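Local coordinates for protein probable enoyl-CoA hydratase/isomerase (Mycobacterium abscessus, PDB 3SWX) that probably acts on acyl-CoA thioesters as an enoyl-CoA hydratase or isomerase of the crotonase-like family, the specific substrate being unassigned, at residues Asp171-Ala175 / Val176-Arg180; Ile200-Thr203 / Ile204-Gln207; Ile187-Val190 / Gly191-Val194. All coordinates share one frame; numbering follows the deposited sequence.

Contact 1: Asp171-Ala175 / Val176-Arg180; sequences DTFDA and VEAHR
Phe173 and Asp174, two residues of a short strand, meet Glu177 and Ala178 at an N-capped helix start, where the short strand 173-174 leads directly into helix 175-180. The Phe173 ring lies with its edge to the methyl of Ala178, CE2 to CB 3.9 Å and near the ring plane, while its CB touches Glu177 CG. The ring and the Glu177 carboxylate stand almost perpendicular, 89° apart; beyond the segments Phe173 stacks on Trp166, whose NE1 also bonds to Glu177 OE2. Asp174 is the N-cap. Its CG sits between the backbone N and the carbonyl carbon (chi1 68°), which turns the carboxylate back over the first turn, and Asp174 OD1 accepts from Glu177 N at 3.0 Å in a nearly straight bond (169°). The carbonyl of the same residue starts the helical series, Ala178 N to Asp174 O 2.9 Å, so Asp174 serves two amides through two different oxygens. Ala175 O continues it by accepting from His179 N. One turn on, Arg180 grips Glu177 side-on, one nitrogen to each carboxylate oxygen: NE, with its partner in the guanidinium plane, lies 3.1 Å from OE1, and NH2 lies 3.2 Å from OE2.

Contact 2: Ile200-Thr203 / Ile204-Gln207; sequences IAQT and IARQ
Thr203 O is gripped by two donors as the helix 193-205 runs out: Gln207 NE2 at 2.8 Å and Arg206 N at 3.1 Å. They reach the oxygen from opposite faces of the carbonyl plane. The hydrogen bond from the Gln207 side-chain amide is the straighter of the two (161°), with the oxygen close to the plane of that amide, whereas Arg206 N comes in high above the carbonyl plane. Gln207 achieves this by folding back: CG is anti to the carbonyl carbon, and the chain bends at chi2 (-53°), which brings NE2 back to Thr203 O. Its other end, OE1, is held by Asn141 of a neighbouring subunit.

The Arg206 side chain bends at chi3 and returns to cross the Thr203 side chain at a slant. Its guanidinium lays one face over Thr203 CA, 3.4 Å above the plane and offset toward the rim. At the same time NH1 makes a weak bond to Thr203 OG1 at 3.0 Å, poorly aligned at 122°. A water in the guanidinium plane accepts from Arg206 NH2 and is also hydrogen-bonded to Thr203 OG1, a hydroxyl that is further bonded to Ala199 O.

Regular helical bonds precede this end, Ile204 N to Ile200 O at 3.0 Å and Ala205 N to Ala201 O at 2.9 Å, followed by a weak one from Arg206 N to Gln202 O. The change from i+4 to i+3 bonding, with Gln207 N also donating to Ile204 O, and a side-chain amide donating to a carbonyl of the last turn, is characteristic of a helix C-terminus, here next to a trimer interface of a crotonase-like fold.

Contact 3: Ile187-Val190 / Gly191-Val194; sequences IVPV and GEHV
The imidazole of His193 is flat: Gly191 CA sits at its edge in the ring plane and Val194 CG2 lies over one face, 3.6 Å above it and offset toward the rim; the ring also meets that of His110. The Glu192 side chain crosses the puckered ring of Pro189 at a slant, Glu192 CG 3.9 Å and Glu192 OE1 4.0 Å from Pro189 CB. Beneath the turn, Val188 CG2 reaches in to His193 N at 3.5 Å and packs on Glu192 CB at 3.8 Å. That methyl occupies the position between backbone N and carbonyl carbon, which directs it at the start of the helix.

Pro189 to Glu192 form a type II beta turn, flanked by Val188 and His193 and closed by Glu192 N to Pro189 O at 3.0 Å (155°). Gly191 adopts a positive phi of 82° at the third position, as the turn type requires. The turn's amides are used from outside: Val190 N donates to Glu131 OE2 and Gly191 N to Asp130 OD2. Two acidic side chains thus accept from successive amides of the turn, so polar bonds from two carboxylates, together with the Glu192 N to Pro189 O bond, probably help to fix its conformation.

Along the chain the three contacts follow in series, none nesting in or crossing another. Contact 1 closes first, at the junction of strand 173-174 with helix 175-180. Contact 3 comes next, turning the chain from strand 186-188, outermost within this chain in the six-stranded sheet, into helix 193-205, and contact 2 closes the far end of that helix. Contacts 1 and 3 touch: Ile187 CD1 lies 3.5 Å from Ala175 O and 3.7 Å from His179 CB, packing the short helix against strand 186-188. Contacts 2 and 3 share a helix, yet their nearest atoms are about 7 Å apart. Between subunits, Asp171 and Thr203 of another chain pack together, relating 171-180 to 200-207.

Contact 1: Asp171-Ala175 / Val176-Arg180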
loop_
_atom_site.group_PDB
_atom_site.type_symbol
_atom_site.label_atom_id
_atom_site.label_comp_id
_atom_site.label_asym_id
_atom_site.label_seq_id
_atom_site.Cartn_x
_atom_site.Cartn_y
_atom_site.Cartn_z
ATOM N N ASP B 171 20.895 -5.297 1.270
ATOM C CA ASP B 171 20.942 -6.623 1.910
ATOM C C ASP B 171 20.108 -7.593 1.117
ATOM O O ASP B 171 19.086 -7.218 0.525
ATOM C CB ASP B 171 20.402 -6.603 3.348
ATOM C CG ASP B 171 21.382 -5.986 4.361
ATOM O OD1 ASP B 171 22.613 -6.042 4.156
ATOM O OD2 ASP B 171 20.903 -5.443 5.378
ATOM N N THR B 172 20.513 -8.853 1.140
ATOM C CA THR B 172 19.752 -9.917 0.501
ATOM C C THR B 172 18.542 -10.316 1.335
ATOM O O THR B 172 18.649 -10.432 2.551
ATOM C CB THR B 172 20.650 -11.134 0.280
ATOM O OG1 THR B 172 21.766 -10.722 -0.506
ATOM C CG2 THR B 172 19.901 -12.298 -0.446
ATOM N N PHE B 173 17.387 -10.510 0.686
ATOM C CA PHE B 173 16.208 -11.087 1.356
ATOM C C PHE B 173 15.648 -12.271 0.577
ATOM O O PHE B 173 15.814 -12.363 -0.619
ATOM C CB PHE B 173 15.120 -10.038 1.632
ATOM C CG PHE B 173 14.617 -9.299 0.403
ATOM C CD1 PHE B 173 15.386 -8.298 -0.190
ATOM C CD2 PHE B 173 13.353 -9.575 -0.126
ATOM C CE1 PHE B 173 14.933 -7.600 -1.304
ATOM C CE2 PHE B 173 12.885 -8.876 -1.269
ATOM C CZ PHE B 173 13.683 -7.887 -1.846
ATOM N N ASP B 174 14.971 -13.173 1.273
ATOM C CA ASP B 174 14.557 -14.446 0.683
ATOM C C ASP B 174 13.101 -14.450 0.243
ATOM O O ASP B 174 12.371 -13.455 0.427
ATOM C CB ASP B 174 14.868 -15.599 1.642
ATOM C CG ASP B 174 14.036 -15.581 2.898
ATOM O OD1 ASP B 174 13.015 -14.871 2.976
ATOM O OD2 ASP B 174 14.407 -16.310 3.820
ATOM N N ALA B 175 12.684 -15.563 -0.356
ATOM C CA ALA B 175 11.313 -15.697 -0.874
ATOM C C ALA B 175 10.264 -15.440 0.205
ATOM O O ALA B 175 9.262 -14.779 -0.076
ATOM C CB ALA B 175 11.096 -17.080 -1.523
ATOM N N VAL B 176 10.481 -15.950 1.420
ATOM C CA VAL B 176 9.492 -15.773 2.500
ATOM C C VAL B 176 9.284 -14.268 2.756
ATOM O O VAL B 176 8.162 -13.793 2.839
ATOM C CB VAL B 176 9.889 -16.529 3.816
ATOM C CG1 VAL B 176 8.989 -16.138 4.993
ATOM C CG2 VAL B 176 9.831 -18.062 3.606
ATOM N N GLU B 177 10.377 -13.523 2.863
ATOM C CA GLU B 177 10.287 -12.097 3.095
ATOM C C GLU B 177 9.649 -11.380 1.888
ATOM O O GLU B 177 8.794 -10.521 2.076
ATOM C CB GLU B 177 11.672 -11.547 3.440
ATOM C CG GLU B 177 11.756 -10.027 3.593
ATOM C CD GLU B 177 11.010 -9.463 4.793
ATOM O OE1 GLU B 177 10.516 -10.227 5.672
ATOM O OE2 GLU B 177 10.933 -8.210 4.842
ATOM N N ALA B 178 10.019 -11.760 0.662
ATOM C CA ALA B 178 9.444 -11.130 -0.546
ATOM C C ALA B 178 7.908 -11.317 -0.626
ATOM O O ALA B 178 7.166 -10.419 -1.068
ATOM C CB ALA B 178 10.140 -11.647 -1.824
ATOM N N HIS B 179 7.452 -12.468 -0.139
ATOM C CA HIS B 179 6.053 -12.828 -0.092
ATOM C C HIS B 179 5.329 -12.105 1.045
ATOM O O HIS B 179 4.185 -11.659 0.876
ATOM C CB HIS B 179 5.957 -14.341 0.079
ATOM C CG HIS B 179 4.571 -14.851 0.259
ATOM N ND1 HIS B 179 3.616 -14.758 -0.729
ATOM C CD2 HIS B 179 3.986 -15.509 1.287
ATOM C CE1 HIS B 179 2.498 -15.324 -0.311
ATOM N NE2 HIS B 179 2.695 -15.788 0.906
ATOM N N ARG B 180 6.005 -11.983 2.189
ATOM C CA ARG B 180 5.454 -11.267 3.346
ATOM C C ARG B 180 5.110 -9.830 2.965
ATOM O O ARG B 180 4.018 -9.342 3.271
ATOM C CB ARG B 180 6.425 -11.227 4.519
ATOM C CG ARG B 180 5.721 -10.863 5.847
ATOM C CD ARG B 180 6.712 -10.774 7.010
ATOM N NE ARG B 180 7.697 -9.718 6.798
ATOM C CZ ARG B 180 7.513 -8.425 7.068
ATOM N NH1 ARG B 180 6.368 -7.997 7.582
ATOM N NH2 ARG B 180 8.492 -7.560 6.825
#

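Contact 2: Ile200-Thr203 / Ile204-Gln207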
loop_
_atom_site.group_PDB
_atom_site.type_symbol
_atom_site.label_atom_id
_atom_site.label_comp_id
_atom_site.label_asym_id
_atom_site.label_seq_id
_atom_site.Cartn_x
_atom_site.Cartn_y
_atom_site.Cartn_z
ATOM N N ILE B 200 -1.795 -20.121 -13.916
ATOM C CA ILE B 200 -2.525 -18.901 -13.574
ATOM C C ILE B 200 -2.828 -18.068 -14.817
ATOM O O ILE B 200 -3.906 -17.488 -14.940
ATOM C CB ILE B 200 -1.780 -18.034 -12.516
ATOM C CG1 ILE B 200 -1.640 -18.798 -11.191
ATOM C CG2 ILE B 200 -2.567 -16.731 -12.274
ATOM C CD1 ILE B 200 -0.531 -18.272 -10.265
ATOM N N ALA B 201 -1.848 -17.988 -15.706
ATOM C CA ALA B 201 -2.003 -17.345 -17.007
ATOM C C ALA B 201 -3.159 -17.969 -17.799
ATOM O O ALA B 201 -3.943 -17.260 -18.406
ATOM C CB ALA B 201 -0.681 -17.472 -17.801
ATOM N N GLN B 202 -3.272 -19.298 -17.768
ATOM C CA GLN B 202 -4.372 -19.978 -18.451
ATOM C C GLN B 202 -5.728 -19.629 -17.813
ATOM O O GLN B 202 -6.735 -19.502 -18.516
ATOM C CB GLN B 202 -4.158 -21.496 -18.464
ATOM C CG GLN B 202 -2.972 -21.971 -19.297
ATOM C CD GLN B 202 -3.109 -21.695 -20.801
ATOM O OE1 GLN B 202 -4.177 -21.299 -21.284
ATOM N NE2 GLN B 202 -2.001 -21.887 -21.542
ATOM N N THR B 203 -5.760 -19.471 -16.493
ATOM C CA THR B 203 -7.009 -19.069 -15.831
ATOM C C THR B 203 -7.421 -17.701 -16.308
ATOM O O THR B 203 -8.596 -17.475 -16.622
ATOM C CB THR B 203 -6.886 -19.078 -14.310
ATOM O OG1 THR B 203 -6.561 -20.410 -13.900
ATOM C CG2 THR B 203 -8.202 -18.664 -13.658
ATOM N N ILE B 204 -6.437 -16.806 -16.398
ATOM C CA ILE B 204 -6.658 -15.457 -16.923
ATOM C C ILE B 204 -7.208 -15.528 -18.335
ATOM O O ILE B 204 -8.166 -14.811 -18.678
ATOM C CB ILE B 204 -5.363 -14.603 -16.882
ATOM C CG1 ILE B 204 -4.995 -14.280 -15.432
ATOM C CG2 ILE B 204 -5.564 -13.283 -17.621
ATOM C CD1 ILE B 204 -3.702 -13.497 -15.266
ATOM N N ALA B 205 -6.622 -16.420 -19.137
ATOM C CA ALA B 205 -7.020 -16.597 -20.533
ATOM C C ALA B 205 -8.418 -17.206 -20.741
ATOM O O ALA B 205 -8.968 -17.113 -21.840
ATOM C CB ALA B 205 -5.942 -17.412 -21.296
ATOM N N ARG B 206 -8.988 -17.842 -19.717
ATOM C CA ARG B 206 -10.374 -18.316 -19.777
ATOM C C ARG B 206 -11.374 -17.188 -19.452
ATOM O O ARG B 206 -12.578 -17.350 -19.656
ATOM C CB ARG B 206 -10.618 -19.493 -18.808
ATOM C CG ARG B 206 -9.819 -20.754 -19.099
ATOM C CD ARG B 206 -10.330 -21.964 -18.314
ATOM N NE ARG B 206 -10.152 -21.802 -16.872
ATOM C CZ ARG B 206 -9.026 -22.068 -16.200
ATOM N NH1 ARG B 206 -9.006 -21.886 -14.885
ATOM N NH2 ARG B 206 -7.926 -22.512 -16.819
ATOM N N GLN B 207 -10.884 -16.046 -18.951
ATOM C CA GLN B 207 -11.768 -14.928 -18.631
ATOM C C GLN B 207 -11.929 -14.006 -19.842
ATOM O O GLN B 207 -11.225 -14.144 -20.851
ATOM C CB GLN B 207 -11.235 -14.156 -17.426
ATOM C CG GLN B 207 -10.710 -15.077 -16.316
ATOM C CD GLN B 207 -11.720 -16.128 -15.892
ATOM O OE1 GLN B 207 -12.898 -15.825 -15.685
ATOM N NE2 GLN B 207 -11.262 -17.362 -15.745
HETATM O O HOH W 1 -5.272 -23.036 -15.154
#

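Contact 3: Ile187-Val190 / Gly191-Val194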
loop_
_atom_site.group_PDB
_atom_site.type_symbol
_atom_site.label_atom_id
_atom_site.label_comp_id
_atom_site.label_asym_id
_atom_site.label_seq_id
_atom_site.Cartn_x
_atom_site.Cartn_y
_atom_site.Cartn_z
ATOM N N ILE B 187 4.703 -18.697 -3.235
ATOM C CA ILE B 187 5.916 -19.466 -3.219
ATOM C C ILE B 187 5.569 -20.946 -3.419
ATOM O O ILE B 187 4.723 -21.497 -2.711
ATOM C CB ILE B 187 6.657 -19.339 -1.885
ATOM C CG1 ILE B 187 6.929 -17.873 -1.517
ATOM C CG2 ILE B 187 7.985 -20.138 -1.932
ATOM C CD1 ILE B 187 7.353 -17.724 -0.066
ATOM N N VAL B 188 6.261 -21.578 -4.364
ATOM C CA VAL B 188 6.025 -22.974 -4.718
ATOM C C VAL B 188 7.319 -23.785 -4.610
ATOM O O VAL B 188 8.409 -23.205 -4.477
ATOM C CB VAL B 188 5.480 -23.073 -6.149
ATOM C CG1 VAL B 188 4.128 -22.337 -6.255
ATOM C CG2 VAL B 188 6.500 -22.521 -7.165
ATOM N N PRO B 189 7.207 -25.132 -4.653
ATOM C CA PRO B 189 8.403 -25.970 -4.539
ATOM C C PRO B 189 9.410 -25.766 -5.665
ATOM O O PRO B 189 9.053 -25.282 -6.747
ATOM C CB PRO B 189 7.835 -27.398 -4.561
ATOM C CG PRO B 189 6.453 -27.239 -3.950
ATOM C CD PRO B 189 5.973 -25.935 -4.563
ATOM N N VAL B 190 10.662 -26.140 -5.388
ATOM C CA VAL B 190 11.781 -25.951 -6.309
ATOM C C VAL B 190 11.409 -26.351 -7.739
ATOM O O VAL B 190 10.888 -27.421 -7.966
ATOM C CB VAL B 190 13.064 -26.717 -5.817
ATOM C CG1 VAL B 190 12.702 -28.067 -5.286
ATOM C CG2 VAL B 190 14.102 -26.840 -6.937
ATOM N N GLY B 191 11.632 -25.453 -8.697
ATOM C CA GLY B 191 11.391 -25.744 -10.121
ATOM C C GLY B 191 9.960 -25.617 -10.638
ATOM O O GLY B 191 9.751 -25.751 -11.834
ATOM N N GLU B 192 8.985 -25.322 -9.771
ATOM C CA GLU B 192 7.560 -25.276 -10.173
ATOM C C GLU B 192 7.026 -23.890 -10.503
ATOM O O GLU B 192 5.835 -23.733 -10.767
ATOM C CB GLU B 192 6.671 -25.765 -9.047
ATOM C CG GLU B 192 7.151 -26.943 -8.343
ATOM C CD GLU B 192 6.389 -28.115 -8.693
ATOM O OE1 GLU B 192 5.730 -28.636 -7.759
ATOM O OE2 GLU B 192 6.435 -28.485 -9.900
ATOM N N HIS B 193 7.887 -22.890 -10.406
ATOM C CA HIS B 193 7.491 -21.493 -10.585
ATOM C C HIS B 193 6.935 -21.205 -11.978
ATOM O O HIS B 193 5.933 -20.524 -12.104
ATOM C CB HIS B 193 8.661 -20.552 -10.273
ATOM C CG HIS B 193 9.935 -20.898 -10.979
ATOM N ND1 HIS B 193 10.591 -22.097 -10.792
ATOM C CD2 HIS B 193 10.685 -20.194 -11.858
ATOM C CE1 HIS B 193 11.686 -22.117 -11.531
ATOM N NE2 HIS B 193 11.759 -20.978 -12.198
ATOM N N VAL B 194 7.574 -21.740 -13.016
ATOM C CA VAL B 194 7.111 -21.501 -14.396
ATOM C C VAL B 194 5.756 -22.190 -14.646
ATOM O O VAL B 194 4.816 -21.554 -15.097
ATOM C CB VAL B 194 8.121 -21.960 -15.460
ATOM C CG1 VAL B 194 7.702 -21.410 -16.836
ATOM C CG2 VAL B 194 9.557 -21.523 -15.105
#